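PDB 5JOQ: Lmo2184 protein from Listeria monocytogenes serovar 1/2a, which probably binds heme or a related iron compound at the cell surface as the lipoprotein receptor of an ABC importer. Local coordinates for residues D155-K158 / S159-K163; Q204-E207 / Y208-S211. All coordinates share one frame; numbering follows the deposited sequence.

Contact 1: residues D155-K158 / S159-K163; sequences DQVK and SNVAK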
# COMPACT_ATOMS: atom_id res chain seq x y z
N ASP A 155 -7.05 33.38 5.56
CA ASP A 155 -7.12 34.74 5.05
C ASP A 155 -5.76 35.19 4.54
O ASP A 155 -5.69 35.92 3.57
CB ASP A 155 -7.65 35.71 6.11
CG ASP A 155 -9.16 35.66 6.25
OD1 ASP A 155 -9.81 34.97 5.45
OD2 ASP A 155 -9.69 36.31 7.16
N GLN A 156 -4.70 34.75 5.20
CA GLN A 156 -3.36 35.16 4.77
C GLN A 156 -3.01 34.60 3.39
O GLN A 156 -2.43 35.30 2.55
CB GLN A 156 -2.32 34.72 5.81
CG GLN A 156 -0.89 35.11 5.41
CD GLN A 156 -0.70 36.62 5.43
OE1 GLN A 156 -0.91 37.25 6.47
NE2 GLN A 156 -0.34 37.21 4.27
N VAL A 157 -3.33 33.32 3.15
CA VAL A 157 -3.11 32.75 1.82
C VAL A 157 -3.95 33.48 0.79
O VAL A 157 -3.46 33.90 -0.26
CB VAL A 157 -3.41 31.24 1.83
CG1 VAL A 157 -3.25 30.65 0.38
CG2 VAL A 157 -2.44 30.56 2.78
N LYS A 158 -5.23 33.70 1.10
CA LYS A 158 -6.09 34.41 0.16
C LYS A 158 -5.51 35.77 -0.20
O LYS A 158 -5.46 36.15 -1.37
CB LYS A 158 -7.49 34.56 0.76
CG LYS A 158 -8.36 33.30 0.70
CD LYS A 158 -9.63 33.44 1.56
CE LYS A 158 -10.96 33.16 0.85
NZ LYS A 158 -12.12 33.13 1.88
N SER A 159 -5.05 36.52 0.80
CA SER A 159 -4.47 37.82 0.57
C SER A 159 -3.20 37.71 -0.30
O SER A 159 -3.00 38.47 -1.20
CB SER A 159 -4.14 38.47 1.91
OG SER A 159 -3.41 39.65 1.73
N ASN A 160 -2.37 36.73 -0.02
CA ASN A 160 -1.13 36.51 -0.73
C ASN A 160 -1.34 36.27 -2.22
O ASN A 160 -0.60 36.76 -3.02
CB ASN A 160 -0.45 35.24 -0.23
CG ASN A 160 0.28 35.41 1.08
OD1 ASN A 160 0.45 36.49 1.59
ND2 ASN A 160 0.71 34.29 1.63
N VAL A 161 -2.35 35.50 -2.58
CA VAL A 161 -2.59 35.17 -3.98
C VAL A 161 -3.58 36.04 -4.74
O VAL A 161 -3.75 35.88 -5.92
CB VAL A 161 -3.12 33.73 -4.08
CG1 VAL A 161 -2.20 32.78 -3.34
CG2 VAL A 161 -4.52 33.64 -3.51
N ALA A 162 -4.21 36.97 -4.06
CA ALA A 162 -5.27 37.74 -4.68
C ALA A 162 -4.91 38.46 -5.96
O ALA A 162 -5.71 38.51 -6.85
CB ALA A 162 -5.85 38.73 -3.69
N LYS A 163 -3.73 39.01 -6.05
CA LYS A 163 -3.36 39.74 -7.26
C LYS A 163 -2.47 38.94 -8.21
O LYS A 163 -1.99 39.50 -9.20
CB LYS A 163 -2.67 41.07 -6.90
CG LYS A 163 -3.60 42.04 -6.14
CD LYS A 163 -2.86 43.28 -5.62
CE LYS A 163 -3.81 44.13 -4.75
NZ LYS A 163 -3.19 45.40 -4.24
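Gln156 and Asn160, one helical turn apart, join their side-chain amides through a single hydrogen bond of 2.9 Å from Gln156 NE2 to Asn160 OD1. The donor keeps its acceptor within its own amide plane, but it approaches the Asn160 carbonyl from above, 42° out of that group's plane, and the two amides are turned 46° against each other. Gln156 reaches forward because CG lies anti to the backbone N (chi1 179°) and the chain then bends at chi2. Asn160 folds back over the preceding turn, its CG 3.1 Å from Gln156 O, the same carbonyl that accepts the backbone bond from Asn160 N at 2.9 Å. Asn160 ND2 also makes a weak hydrogen bond that reaches Glu284 on the neighbouring helix 276-288. On the buried side, Val157 and Val161 meet more lightly, CG1 to CG1 at 4.4 Å, and both pack against that same helix. In the backbone, Ser159 N bonds to Asp155 O at 2.9 Å and Val161 N to Val157 O at 3.0 Å. The whole is an i to i+4 side-chain pair laid over regular alpha-helical bonding, in the last turns of the long helix 140-161.

Contact 2: residues Q204-E207 / Y208-S211; sequences QKVE and YLAS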
# COMPACT_ATOMS: atom_id res chain seq x y z
N GLN A 204 -20.02 21.58 -12.00
CA GLN A 204 -20.29 20.19 -11.73
C GLN A 204 -21.07 20.16 -10.44
O GLN A 204 -21.18 21.19 -9.73
CB GLN A 204 -19.02 19.40 -11.51
CG GLN A 204 -18.17 19.27 -12.73
CD GLN A 204 -18.94 18.87 -13.94
OE1 GLN A 204 -19.59 17.85 -13.97
NE2 GLN A 204 -18.89 19.70 -14.95
N LYS A 205 -21.68 19.02 -10.16
CA LYS A 205 -22.43 18.90 -8.93
C LYS A 205 -21.90 17.79 -8.01
O LYS A 205 -22.40 17.62 -6.93
CB LYS A 205 -23.91 18.72 -9.21
CG LYS A 205 -24.28 17.38 -9.80
CD LYS A 205 -25.77 17.14 -9.74
CE LYS A 205 -26.53 17.95 -10.76
NZ LYS A 205 -27.99 17.63 -10.76
N VAL A 206 -20.90 17.06 -8.46
CA VAL A 206 -20.36 15.97 -7.69
C VAL A 206 -18.94 16.25 -7.24
O VAL A 206 -18.28 17.09 -7.79
CB VAL A 206 -20.31 14.65 -8.48
CG1 VAL A 206 -21.71 14.18 -8.84
CG2 VAL A 206 -19.46 14.81 -9.72
N GLU A 207 -18.51 15.53 -6.23
CA GLU A 207 -17.15 15.64 -5.70
C GLU A 207 -16.11 15.00 -6.63
O GLU A 207 -14.99 15.53 -6.79
CB GLU A 207 -17.09 14.97 -4.32
CG GLU A 207 -17.89 15.68 -3.24
CD GLU A 207 -18.04 14.84 -1.96
OE1 GLU A 207 -17.33 13.82 -1.82
OE2 GLU A 207 -18.86 15.17 -1.10
N TYR A 208 -16.42 13.83 -7.20
CA TYR A 208 -15.46 13.07 -8.03
C TYR A 208 -16.14 12.65 -9.32
O TYR A 208 -17.29 12.19 -9.32
CB TYR A 208 -14.93 11.81 -7.30
CG TYR A 208 -14.40 12.14 -5.93
CD1 TYR A 208 -13.24 12.90 -5.78
CD2 TYR A 208 -15.07 11.72 -4.79
CE1 TYR A 208 -12.78 13.25 -4.52
CE2 TYR A 208 -14.63 12.07 -3.53
CZ TYR A 208 -13.47 12.83 -3.41
OH TYR A 208 -13.04 13.16 -2.15
N LEU A 209 -15.44 12.87 -10.44
CA LEU A 209 -15.92 12.52 -11.77
C LEU A 209 -15.03 11.46 -12.39
O LEU A 209 -13.82 11.41 -12.14
CB LEU A 209 -15.92 13.74 -12.72
CG LEU A 209 -16.82 14.91 -12.38
CD1 LEU A 209 -16.30 16.16 -13.03
CD2 LEU A 209 -18.21 14.58 -12.89
N ALA A 210 -15.61 10.65 -13.26
CA ALA A 210 -14.81 9.80 -14.12
C ALA A 210 -14.02 10.69 -15.09
O ALA A 210 -14.48 11.75 -15.51
CB ALA A 210 -15.70 8.84 -14.90
N SER A 211 -12.79 10.30 -15.41
CA SER A 211 -11.94 11.17 -16.22
C SER A 211 -12.33 11.04 -17.69
O SER A 211 -12.47 9.93 -18.21
CB SER A 211 -10.47 10.81 -16.01
OG SER A 211 -10.29 9.43 -16.33
O HOH W 1 -15.41 13.49 0.03
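Glu207 and Tyr208 form much of the packed part of this contact: CB of Glu207 sits over one face of the Tyr208 ring in a CH-pi contact, 4.0 Å from the centroid. Tyr208 is buried, packed on Leu180, Val182 and Met270, and it also meets Glu241 of the second subunit. Further along, Val206 and Leu209 make an apolar contact, their side chains crossing at about a right angle; the 3.4 Å between Val206 CG2 and Leu209 CD2 is doubtful, because Leu209 was modelled in two conformers. Gln204 adds its aliphatic stem, CG lying near Leu209 CD1 in the same conformer, while its NE2 turns to the carbonyl of Lys202. Leu209 also touches Ile201, so loop residues flank the leucine.

The looser side is confined to the polar ends of Glu207 and Tyr208. With CG beside the backbone N (chi1 -67°) and the chain extended beyond it, Glu207 brings OE1 to 3.6 Å from Tyr208 CE2, out beyond the rim on the same side of the ring as CB. The carboxylate plane stands nearly perpendicular to the ring, at 86°. A water donates to Glu207 OE1 at 2.7 Å and is hydrogen-bonded to Tyr208 OH at 3.2 Å. The chemistry thus divides: apolar contacts make up the Leu209 side, whereas carboxylate and phenol are joined only indirectly, through one bridging water.

How the contacts relate
Contact 1 comes first along the chain and closes before contact 2 opens; their centres lie 27 Å apart and their nearest atoms about 19 Å, so the two do not touch. Residues 155-163 cover the last turns of helix 140-161 and the start of the loop that follows, after which the chain enters strand 168-173 of the six-stranded mixed sheet. Residues 204-211 lead into strand 208-210 of that sheet, which pairs antiparallel with 180-182, itself the partner of 168-173. Contact 1 thus belongs to the long helix that spans the two lobes, as is characteristic of this solute-binding family, whereas contact 2 lies in the C-terminal lobe, where Tyr208 meets the second subunit.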